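Local coordinates for protein Two-component system sensor histidine kinase (Bacteroides thetaiotaomicron, PDB 3OTT) that probably senses saccharides through this extracellular two-propeller and beta-sandwich region, and probably phosphorylates protein histidine with ATP through kinase parts of the whole receptor, at residues I312-I317 against A358-M363; Q316-G321 against G344-T349; F336-G341 against Y397-R402. All coordinates share one frame; numbering follows the deposited sequence.

How the contacts relate
All three contacts lie in the second beta-propeller and centre on the blade formed by strands 326-331, 337-341, 344-348 and 359-361. Contacts 1 and 2 share Q316 and I317; the turn 314-318 packs on strand 344-348 in contact 2 and on A358 and W360, at strand 359-361, in contact 1, with centres about 2 Å apart. Contact 2 is the buried one and contact 1 partly buried, and both are apolar, without a hydrogen bond across them. Contact 3, about 12 Å away between centres, joins the same blade to the next through aromatic rings and is also partly buried. Y361 links contacts 1 and 3 through its hydroxyl, which bonds to the Y397 hydroxyl and the R402 carbonyl.

Contact 1. Residues I312-I317 against A358-M363; sequences IPISQI and AIWYRM. With TBR (hexatantalum dodecabromide), chain D.
Where the strand that closes the second beta-propeller ends, the chain turns into the short helix 315-318, and I314 and I317 of this turn meet W360 on strand 359-361, the outermost of the next blade, and A358 just before it. I317 and A358 are the closer pair: their CA atoms lie 6.4 Å apart, and I317 CG2 touches A358 CB at 3.9 Å. The methyl of A358 points toward the helical turn and also comes within 4.0 Å of I317 C, so it packs on the backbone as well as the side chain. I314 reaches the indole with the end of its longer branch, CD1 standing 4.2 Å from W360 CH2 and approaching the ring obliquely. Its CG1 nearly eclipses the backbone N (chi1 -15°), an uncommon torsion for isoleucine. The turn itself is held by a backbone bond from Q316 N to P313 O, 3.0 Å long.

The indole is placed by polar partners beyond the touching carbons. W360 NE1 bonds to N343 O, while R362, just past the strand, folds its side chain back until its CZ lies 3.9 Å above the centre of the W360 ring plane, each flat group offering a face to the other. R362 also makes a salt bridge with D322. Q316, with CG opposite its backbone N, extends to the hexatantalum dodecabromide, with Q316 NE2 3.6 Å from BR2 and bonded to A352 O. With no hydrogen bond between the two segments, I314 and I317 hold the turn by apolar contact to W360 of the strand and to A358 before it, and the charge of R362 is probably neutralised by D322 while it covers the indole.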
loop_
_atom_site.group_PDB
_atom_site.type_symbol
_atom_site.label_atom_id
_atom_site.label_comp_id
_atom_site.label_asym_id
_atom_site.label_seq_id
_atom_site.Cartn_x
_atom_site.Cartn_y
_atom_site.Cartn_z
ATOM N N ILE B 312 2.858 -11.570 -10.904
ATOM C CA ILE B 312 3.258 -10.238 -10.537
ATOM C C ILE B 312 2.011 -9.554 -9.965
ATOM O O ILE B 312 1.012 -9.460 -10.677
ATOM C CB ILE B 312 3.734 -9.507 -11.801
ATOM C CG1 ILE B 312 4.908 -10.291 -12.417
ATOM C CG2 ILE B 312 4.023 -8.085 -11.491
ATOM C CD1 ILE B 312 6.195 -9.549 -12.635
ATOM N N PRO B 313 2.036 -9.140 -8.673
ATOM C CA PRO B 313 0.909 -8.405 -8.079
ATOM C C PRO B 313 0.991 -6.973 -8.532
ATOM O O PRO B 313 2.105 -6.511 -8.852
ATOM C CB PRO B 313 1.152 -8.509 -6.553
ATOM C CG PRO B 313 2.572 -8.732 -6.410
ATOM C CD PRO B 313 3.019 -9.542 -7.642
ATOM N N ILE B 314 -0.144 -6.286 -8.584
ATOM C CA ILE B 314 -0.190 -4.933 -9.165
ATOM C C ILE B 314 0.612 -3.956 -8.372
ATOM O O ILE B 314 1.095 -3.013 -8.934
ATOM C CB ILE B 314 -1.588 -4.179 -9.137
ATOM C CG1 ILE B 314 -2.756 -5.046 -8.857
ATOM C CG2 ILE B 314 -1.848 -3.403 -10.439
ATOM C CD1 ILE B 314 -4.063 -4.224 -9.079
ATOM N N SER B 315 0.654 -4.129 -7.055
ATOM C CA SER B 315 1.373 -3.221 -6.207
ATOM C C SER B 315 2.842 -3.167 -6.608
ATOM O O SER B 315 3.506 -2.220 -6.283
ATOM C CB SER B 315 1.260 -3.600 -4.714
ATOM O OG SER B 315 1.683 -4.930 -4.484
ATOM N N GLN B 316 3.331 -4.199 -7.286
ATOM C CA GLN B 316 4.712 -4.217 -7.752
ATOM C C GLN B 316 4.903 -3.214 -8.918
ATOM O O GLN B 316 6.007 -2.815 -9.202
ATOM C CB GLN B 316 5.165 -5.652 -8.137
ATOM C CG GLN B 316 6.694 -5.787 -8.458
ATOM C CD GLN B 316 7.097 -7.175 -8.928
ATOM O OE1 GLN B 316 6.740 -8.191 -8.321
ATOM N NE2 GLN B 316 7.847 -7.228 -10.004
ATOM N N ILE B 317 3.807 -2.796 -9.548
ATOM C CA ILE B 317 3.817 -1.855 -10.678
ATOM C C ILE B 317 3.873 -0.289 -10.539
ATOM O O ILE B 317 4.931 0.245 -10.808
ATOM C CB ILE B 317 2.761 -2.276 -11.736
ATOM C CG1 ILE B 317 3.050 -3.691 -12.255
ATOM C CG2 ILE B 317 2.650 -1.264 -12.853
ATOM C CD1 ILE B 317 4.480 -3.969 -12.878
ATOM N N ALA B 358 4.344 4.105 -13.431
ATOM C CA ALA B 358 2.983 3.707 -13.787
ATOM C C ALA B 358 2.096 4.929 -13.733
ATOM O O ALA B 358 2.245 5.787 -12.867
ATOM C CB ALA B 358 2.493 2.666 -12.824
ATOM N N ILE B 359 1.174 5.016 -14.666
ATOM C CA ILE B 359 0.100 5.989 -14.534
ATOM C C ILE B 359 -1.237 5.239 -14.532
ATOM O O ILE B 359 -1.486 4.388 -15.392
ATOM C CB ILE B 359 0.143 6.996 -15.678
ATOM C CG1 ILE B 359 1.468 7.748 -15.641
ATOM C CG2 ILE B 359 -1.013 7.984 -15.604
ATOM C CD1 ILE B 359 1.688 8.535 -16.921
ATOM N N TRP B 360 -2.110 5.580 -13.590
ATOM C CA TRP B 360 -3.304 4.813 -13.398
ATOM C C TRP B 360 -4.483 5.748 -13.609
ATOM O O TRP B 360 -4.716 6.635 -12.755
ATOM C CB TRP B 360 -3.346 4.227 -11.990
ATOM C CG TRP B 360 -4.414 3.161 -11.805
ATOM C CD1 TRP B 360 -5.567 2.998 -12.530
ATOM C CD2 TRP B 360 -4.390 2.113 -10.830
ATOM N NE1 TRP B 360 -6.255 1.901 -12.068
ATOM C CE2 TRP B 360 -5.544 1.333 -11.032
ATOM C CE3 TRP B 360 -3.475 1.751 -9.803
ATOM C CZ2 TRP B 360 -5.835 0.221 -10.244
ATOM C CZ3 TRP B 360 -3.758 0.648 -9.013
ATOM C CH2 TRP B 360 -4.929 -0.115 -9.238
ATOM N N TYR B 361 -5.181 5.546 -14.745
ATOM C CA TYR B 361 -6.319 6.371 -15.172
ATOM C C TYR B 361 -7.601 5.804 -14.582
ATOM O O TYR B 361 -7.898 4.582 -14.738
ATOM C CB TYR B 361 -6.454 6.397 -16.689
ATOM C CG TYR B 361 -5.331 7.119 -17.346
ATOM C CD1 TYR B 361 -4.127 6.438 -17.687
ATOM C CD2 TYR B 361 -5.417 8.492 -17.612
ATOM C CE1 TYR B 361 -3.030 7.128 -18.264
ATOM C CE2 TYR B 361 -4.312 9.197 -18.218
ATOM C CZ TYR B 361 -3.126 8.480 -18.518
ATOM O OH TYR B 361 -2.046 9.103 -19.071
ATOM N N ARG B 362 -8.313 6.642 -13.829
ATOM C CA ARG B 362 -9.630 6.206 -13.363
ATOM C C ARG B 362 -10.562 7.305 -13.084
ATOM O O ARG B 362 -10.141 8.477 -13.010
ATOM C CB ARG B 362 -9.586 5.282 -12.172
ATOM C CG ARG B 362 -9.062 5.852 -11.012
ATOM C CD ARG B 362 -7.732 5.189 -10.804
ATOM N NE ARG B 362 -7.685 4.229 -9.705
ATOM C CZ ARG B 362 -6.813 4.366 -8.705
ATOM N NH1 ARG B 362 -5.982 5.412 -8.712
ATOM N NH2 ARG B 362 -6.754 3.483 -7.720
ATOM N N MET B 363 -11.822 6.923 -12.954
ATOM C CA MET B 363 -12.835 7.862 -12.647
ATOM C C MET B 363 -12.592 8.355 -11.240
ATOM O O MET B 363 -12.441 7.572 -10.309
ATOM C CB MET B 363 -14.236 7.231 -12.831
ATOM C CG MET B 363 -15.356 7.906 -12.058
ATOM S SD MET B 363 -15.996 9.397 -12.831
ATOM C CE MET B 363 -14.905 10.714 -12.304
HETATM TA TA1 TBR D . 11.804 -8.278 -6.137
HETATM TA TA2 TBR D . 14.331 -9.244 -6.589
HETATM TA TA3 TBR D . 12.888 -8.006 -8.720
HETATM TA TA4 TBR D . 15.148 -6.764 -7.560
HETATM TA TA5 TBR D . 12.570 -5.787 -7.083
HETATM TA TA6 TBR D . 13.945 -7.057 -5.024
HETATM BR BR1 TBR D . 12.345 -10.789 -5.731
HETATM BR BR2 TBR D . 10.473 -9.013 -8.253
HETATM BR BR3 TBR D . 10.169 -6.289 -6.195
HETATM BR BR4 TBR D . 11.831 -7.657 -3.626
HETATM BR BR5 TBR D . 13.937 -10.404 -8.873
HETATM BR BR6 TBR D . 11.650 -5.882 -9.545
HETATM BR BR7 TBR D . 14.488 -4.262 -7.959
HETATM BR BR8 TBR D . 16.260 -5.890 -5.387
HETATM BR BR9 TBR D . 16.756 -8.810 -7.453
HETATM BR BRA TBR D . 14.895 -7.113 -10.151
HETATM BR BRB TBR D . 13.019 -4.635 -4.795
HETATM BR BRC TBR D . 15.194 -9.185 -4.172
#

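Contact 2. Residues Q316-G321 against G344-T349; sequences QITGTG and GLIRFT. With TBR (hexatantalum dodecabromide), chain D.
The helical turn 315-318 packs against strand 344-348, an inner strand of the blade that follows the closing strand of the second propeller, and I317 meets F348 there. The CG2 methyl sits over one face of the phenyl ring in a CH-pi contact, 4.1 Å from I317 CG2 to the F348 ring centroid and 24° off the normal. It is displaced toward the rim, where I317 CG2 comes within 3.7 Å of F348 CG. The methyl is put there by CG2 standing opposite the backbone N of I317, while the other branch ends beyond the rim, with I317 CD1 4.1 Å from F348 CE2. The phenyl is set between its own N and carbonyl carbon (chi1 65°). I346, two residues back on the same strand, adds a second apolar neighbour, with I346 CG2 4.3 Å from I317 CG2, and T318 OG1 lies 4.4 Å from I346 CD1.

The methyl thus lies near both F348 and I346 of strand 344-348. Within the sheet, F348 meets F339 edge-to-face and also touches the ring of Y337, both on strand 337-341, while T318 and I346 adjoin W360 on strand 359-361.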
loop_
_atom_site.group_PDB
_atom_site.type_symbol
_atom_site.label_atom_id
_atom_site.label_comp_id
_atom_site.label_asym_id
_atom_site.label_seq_id
_atom_site.Cartn_x
_atom_site.Cartn_y
_atom_site.Cartn_z
ATOM N N GLN B 316 3.331 -4.199 -7.286
ATOM C CA GLN B 316 4.712 -4.217 -7.752
ATOM C C GLN B 316 4.903 -3.214 -8.918
ATOM O O GLN B 316 6.007 -2.815 -9.202
ATOM C CB GLN B 316 5.165 -5.652 -8.137
ATOM C CG GLN B 316 6.694 -5.787 -8.458
ATOM C CD GLN B 316 7.097 -7.175 -8.928
ATOM O OE1 GLN B 316 6.740 -8.191 -8.321
ATOM N NE2 GLN B 316 7.847 -7.228 -10.004
ATOM N N ILE B 317 3.807 -2.796 -9.548
ATOM C CA ILE B 317 3.817 -1.855 -10.678
ATOM C C ILE B 317 3.873 -0.289 -10.539
ATOM O O ILE B 317 4.931 0.245 -10.808
ATOM C CB ILE B 317 2.761 -2.276 -11.736
ATOM C CG1 ILE B 317 3.050 -3.691 -12.255
ATOM C CG2 ILE B 317 2.650 -1.264 -12.853
ATOM C CD1 ILE B 317 4.480 -3.969 -12.878
ATOM N N THR B 318 2.902 0.543 -10.148
ATOM C CA THR B 318 2.027 0.723 -8.969
ATOM C C THR B 318 2.651 1.290 -7.677
ATOM O O THR B 318 2.723 2.503 -7.551
ATOM C CB THR B 318 0.761 -0.154 -8.871
ATOM O OG1 THR B 318 -0.192 0.306 -9.855
ATOM C CG2 THR B 318 0.095 -0.017 -7.572
ATOM N N GLY B 319 3.079 0.459 -6.728
ATOM C CA GLY B 319 3.412 0.961 -5.395
ATOM C C GLY B 319 2.224 1.332 -4.500
ATOM O O GLY B 319 2.411 2.050 -3.513
ATOM N N THR B 320 1.029 0.806 -4.813
ATOM C CA THR B 320 -0.236 1.089 -4.103
ATOM C C THR B 320 -0.977 -0.211 -3.860
ATOM O O THR B 320 -0.748 -1.177 -4.558
ATOM C CB THR B 320 -1.180 1.935 -4.995
ATOM O OG1 THR B 320 -0.488 3.109 -5.444
ATOM C CG2 THR B 320 -2.442 2.343 -4.245
ATOM N N GLY B 321 -1.884 -0.226 -2.881
ATOM C CA GLY B 321 -2.708 -1.414 -2.592
ATOM C C GLY B 321 -4.045 -1.485 -3.329
ATOM O O GLY B 321 -4.855 -2.354 -3.021
ATOM N N GLY B 344 -10.273 0.686 -13.812
ATOM C CA GLY B 344 -9.430 1.657 -14.529
ATOM C C GLY B 344 -8.269 1.067 -15.338
ATOM O O GLY B 344 -8.165 -0.159 -15.542
ATOM N N LEU B 345 -7.369 1.926 -15.792
ATOM C CA LEU B 345 -6.402 1.533 -16.806
ATOM C C LEU B 345 -5.000 2.006 -16.433
ATOM O O LEU B 345 -4.773 3.194 -16.207
ATOM C CB LEU B 345 -6.824 2.132 -18.168
ATOM C CG LEU B 345 -5.953 1.965 -19.418
ATOM C CD1 LEU B 345 -5.869 0.537 -19.942
ATOM C CD2 LEU B 345 -6.411 2.920 -20.580
ATOM N N ILE B 346 -4.055 1.086 -16.459
ATOM C CA ILE B 346 -2.720 1.375 -16.013
ATOM C C ILE B 346 -1.752 1.350 -17.202
ATOM O O ILE B 346 -1.699 0.330 -17.923
ATOM C CB ILE B 346 -2.279 0.392 -14.938
ATOM C CG1 ILE B 346 -3.325 0.310 -13.814
ATOM C CG2 ILE B 346 -0.882 0.767 -14.365
ATOM C CD1 ILE B 346 -3.092 -0.874 -12.877
ATOM N N ARG B 347 -1.032 2.477 -17.385
ATOM C CA ARG B 347 0.080 2.584 -18.317
ATOM C C ARG B 347 1.432 2.472 -17.611
ATOM O O ARG B 347 1.680 3.167 -16.619
ATOM C CB ARG B 347 0.111 3.962 -18.969
ATOM C CG ARG B 347 0.830 4.017 -20.275
ATOM C CD ARG B 347 0.997 5.459 -20.660
ATOM N NE ARG B 347 2.198 6.001 -20.044
ATOM C CZ ARG B 347 2.771 7.153 -20.386
ATOM N NH1 ARG B 347 2.240 7.897 -21.343
ATOM N NH2 ARG B 347 3.899 7.532 -19.790
ATOM N N PHE B 348 2.325 1.655 -18.163
ATOM C CA PHE B 348 3.611 1.441 -17.519
ATOM C C PHE B 348 4.588 0.878 -18.548
ATOM O O PHE B 348 4.156 0.412 -19.602
ATOM C CB PHE B 348 3.443 0.538 -16.255
ATOM C CG PHE B 348 2.996 -0.863 -16.544
ATOM C CD1 PHE B 348 1.650 -1.146 -16.830
ATOM C CD2 PHE B 348 3.917 -1.922 -16.506
ATOM C CE1 PHE B 348 1.224 -2.500 -17.098
ATOM C CE2 PHE B 348 3.508 -3.252 -16.772
ATOM C CZ PHE B 348 2.142 -3.540 -17.100
ATOM N N THR B 349 5.880 0.941 -18.294
ATOM C CA THR B 349 6.857 0.533 -19.296
ATOM C C THR B 349 7.650 -0.749 -18.996
ATOM O O THR B 349 8.213 -1.377 -19.905
ATOM C CB THR B 349 7.891 1.631 -19.551
ATOM O OG1 THR B 349 8.594 1.881 -18.325
ATOM C CG2 THR B 349 7.202 2.926 -20.049
HETATM TA TA1 TBR D . 11.804 -8.278 -6.137
HETATM TA TA2 TBR D . 14.331 -9.244 -6.589
HETATM TA TA3 TBR D . 12.888 -8.006 -8.720
HETATM TA TA4 TBR D . 15.148 -6.764 -7.560
HETATM TA TA5 TBR D . 12.570 -5.787 -7.083
HETATM TA TA6 TBR D . 13.945 -7.057 -5.024
HETATM BR BR1 TBR D . 12.345 -10.789 -5.731
HETATM BR BR2 TBR D . 10.473 -9.013 -8.253
HETATM BR BR3 TBR D . 10.169 -6.289 -6.195
HETATM BR BR4 TBR D . 11.831 -7.657 -3.626
HETATM BR BR5 TBR D . 13.937 -10.404 -8.873
HETATM BR BR6 TBR D . 11.650 -5.882 -9.545
HETATM BR BR7 TBR D . 14.488 -4.262 -7.959
HETATM BR BR8 TBR D . 16.260 -5.890 -5.387
HETATM BR BR9 TBR D . 16.756 -8.810 -7.453
HETATM BR BRA TBR D . 14.895 -7.113 -10.151
HETATM BR BRB TBR D . 13.019 -4.635 -4.795
HETATM BR BRC TBR D . 15.194 -9.185 -4.172
#

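Contact 3. Residues F336-G341 against Y397-R402; sequences FYWFGG and YDYATR
Strands 337-341 and 393-398 belong to adjacent blades of the second propeller and stand well apart, with W338 and Y397 CA atoms 11.5 Å from each other and those of F336 and Y399, just beyond the strands, 10.6 Å, and aromatic side chains bridge the gap. W338 drives the edge of its six-membered ring onto the face of Y397 in a T-shaped stack, ring centroids 4.9 Å apart and planes at 79°. W338 CH2 stands over the centre of the phenol ring and reaches Y397 CZ at 3.7 Å. Y397 presents that face because its CG lies opposite its backbone N (chi1 -162°). The edge of Y397 meets the second tyrosine, Y397 CD2 lying 3.5 Å above the centre of the Y399 ring. Beside it F336 and Y399 run antiparallel alongside each other, F336 CD2 touching Y399 CE1 at 3.9 Å.

Polar ends are taken up outside the segments: W338 NE1 and Y399 OH both bond to D332 OD2, which ties the two blades through one carboxylate oxygen. D398 OD1 shapes the turn after its strand, an Asx turn closed by A400 N at 2.9 Å and extended to an Asx motif by T401 N, which comes from above the carboxylate plane at 3.2 Å.

Around this aromatic cluster, R347 of strand 344-348 adjoins F336, W338 and Y397, L386 of strand 386-390 packs on Y397 and Y399, and Y397 OH bonds to Y361 OH on strand 359-361.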
loop_
_atom_site.group_PDB
_atom_site.type_symbol
_atom_site.label_atom_id
_atom_site.label_comp_id
_atom_site.label_asym_id
_atom_site.label_seq_id
_atom_site.Cartn_x
_atom_site.Cartn_y
_atom_site.Cartn_z
ATOM N N PHE B 336 4.621 1.023 -24.606
ATOM C CA PHE B 336 3.888 1.165 -23.349
ATOM C C PHE B 336 3.001 -0.056 -23.153
ATOM O O PHE B 336 2.353 -0.505 -24.085
ATOM C CB PHE B 336 3.020 2.434 -23.306
ATOM C CG PHE B 336 3.811 3.736 -23.229
ATOM C CD1 PHE B 336 4.374 4.156 -22.027
ATOM C CD2 PHE B 336 3.977 4.547 -24.371
ATOM C CE1 PHE B 336 5.116 5.383 -21.949
ATOM C CE2 PHE B 336 4.695 5.775 -24.308
ATOM C CZ PHE B 336 5.267 6.182 -23.102
ATOM N N TYR B 337 2.936 -0.556 -21.927
ATOM C CA TYR B 337 1.960 -1.576 -21.620
ATOM C C TYR B 337 0.715 -0.891 -21.135
ATOM O O TYR B 337 0.813 0.132 -20.485
ATOM C CB TYR B 337 2.490 -2.507 -20.530
ATOM C CG TYR B 337 3.695 -3.283 -20.964
ATOM C CD1 TYR B 337 4.985 -2.754 -20.867
ATOM C CD2 TYR B 337 3.544 -4.580 -21.459
ATOM C CE1 TYR B 337 6.105 -3.530 -21.266
ATOM C CE2 TYR B 337 4.607 -5.323 -21.848
ATOM C CZ TYR B 337 5.880 -4.815 -21.759
ATOM O OH TYR B 337 6.902 -5.640 -22.175
ATOM N N TRP B 338 -0.450 -1.459 -21.468
ATOM C CA TRP B 338 -1.727 -0.923 -21.071
ATOM C C TRP B 338 -2.580 -2.087 -20.579
ATOM O O TRP B 338 -3.079 -2.888 -21.390
ATOM C CB TRP B 338 -2.435 -0.294 -22.254
ATOM C CG TRP B 338 -1.818 0.951 -22.809
ATOM C CD1 TRP B 338 -0.966 1.057 -23.881
ATOM C CD2 TRP B 338 -2.072 2.281 -22.368
ATOM N NE1 TRP B 338 -0.641 2.376 -24.105
ATOM C CE2 TRP B 338 -1.304 3.147 -23.184
ATOM C CE3 TRP B 338 -2.836 2.825 -21.328
ATOM C CZ2 TRP B 338 -1.353 4.534 -23.040
ATOM C CZ3 TRP B 338 -2.852 4.158 -21.168
ATOM C CH2 TRP B 338 -2.134 5.015 -22.036
ATOM N N PHE B 339 -2.723 -2.149 -19.252
ATOM C CA PHE B 339 -3.392 -3.230 -18.570
ATOM C C PHE B 339 -4.577 -2.591 -17.830
ATOM O O PHE B 339 -4.397 -1.769 -16.901
ATOM C CB PHE B 339 -2.440 -3.829 -17.565
ATOM C CG PHE B 339 -1.441 -4.793 -18.155
ATOM C CD1 PHE B 339 -1.102 -4.748 -19.507
ATOM C CD2 PHE B 339 -0.820 -5.739 -17.330
ATOM C CE1 PHE B 339 -0.198 -5.639 -20.033
ATOM C CE2 PHE B 339 0.097 -6.632 -17.846
ATOM C CZ PHE B 339 0.407 -6.575 -19.236
ATOM N N GLY B 340 -5.785 -2.958 -18.260
ATOM C CA GLY B 340 -7.027 -2.348 -17.717
ATOM C C GLY B 340 -8.071 -3.418 -17.418
ATOM O O GLY B 340 -7.987 -4.582 -17.885
ATOM N N GLY B 341 -9.077 -3.025 -16.665
ATOM C CA GLY B 341 -10.176 -3.924 -16.357
ATOM C C GLY B 341 -11.259 -3.232 -15.567
ATOM O O GLY B 341 -11.654 -2.160 -15.918
ATOM N N TYR B 397 -6.339 8.322 -26.739
ATOM C CA TYR B 397 -5.240 8.871 -25.942
ATOM C C TYR B 397 -4.499 9.967 -26.665
ATOM O O TYR B 397 -4.205 9.825 -27.837
ATOM C CB TYR B 397 -4.214 7.819 -25.601
ATOM C CG TYR B 397 -3.285 8.159 -24.444
ATOM C CD1 TYR B 397 -3.798 8.503 -23.155
ATOM C CD2 TYR B 397 -1.889 8.070 -24.603
ATOM C CE1 TYR B 397 -2.952 8.743 -22.105
ATOM C CE2 TYR B 397 -1.041 8.311 -23.560
ATOM C CZ TYR B 397 -1.560 8.658 -22.308
ATOM O OH TYR B 397 -0.688 8.905 -21.254
ATOM N N ASP B 398 -4.183 11.031 -25.940
ATOM C CA ASP B 398 -3.208 12.011 -26.373
ATOM C C ASP B 398 -1.864 11.795 -25.633
ATOM O O ASP B 398 -1.675 12.255 -24.518
ATOM C CB ASP B 398 -3.749 13.400 -26.091
ATOM C CG ASP B 398 -2.945 14.490 -26.776
ATOM O OD1 ASP B 398 -1.675 14.431 -26.768
ATOM O OD2 ASP B 398 -3.611 15.419 -27.296
ATOM N N TYR B 399 -0.937 11.070 -26.248
ATOM C CA TYR B 399 0.432 10.933 -25.745
ATOM C C TYR B 399 1.143 12.209 -25.284
ATOM O O TYR B 399 1.966 12.157 -24.394
ATOM C CB TYR B 399 1.281 10.265 -26.826
ATOM C CG TYR B 399 0.928 8.813 -26.983
ATOM C CD1 TYR B 399 1.441 7.845 -26.087
ATOM C CD2 TYR B 399 0.052 8.396 -27.996
ATOM C CE1 TYR B 399 1.098 6.484 -26.206
ATOM C CE2 TYR B 399 -0.302 7.017 -28.131
ATOM C CZ TYR B 399 0.240 6.094 -27.224
ATOM O OH TYR B 399 -0.088 4.784 -27.341
ATOM N N ALA B 400 0.883 13.343 -25.911
ATOM C CA ALA B 400 1.630 14.556 -25.534
ATOM C C ALA B 400 1.122 15.129 -24.236
ATOM O O ALA B 400 1.910 15.579 -23.429
ATOM C CB ALA B 400 1.606 15.597 -26.624
ATOM N N THR B 401 -0.186 15.073 -23.996
ATOM C CA THR B 401 -0.749 15.609 -22.735
ATOM C C THR B 401 -0.963 14.507 -21.674
ATOM O O THR B 401 -1.228 14.792 -20.481
ATOM C CB THR B 401 -2.102 16.309 -22.967
ATOM O OG1 THR B 401 -3.098 15.342 -23.336
ATOM C CG2 THR B 401 -1.992 17.426 -24.053
ATOM N N ARG B 402 -0.913 13.263 -22.118
ATOM C CA ARG B 402 -1.044 12.135 -21.209
ATOM C C ARG B 402 -2.471 12.064 -20.673
ATOM O O ARG B 402 -2.693 11.674 -19.562
ATOM C CB ARG B 402 0.041 12.185 -20.120
ATOM C CG ARG B 402 1.477 11.842 -20.669
ATOM C CD ARG B 402 2.655 12.001 -19.656
ATOM N NE ARG B 402 2.667 13.330 -19.022
ATOM C CZ ARG B 402 2.620 13.571 -17.703
ATOM N NH1 ARG B 402 2.614 12.576 -16.818
ATOM N NH2 ARG B 402 2.613 14.826 -17.256
#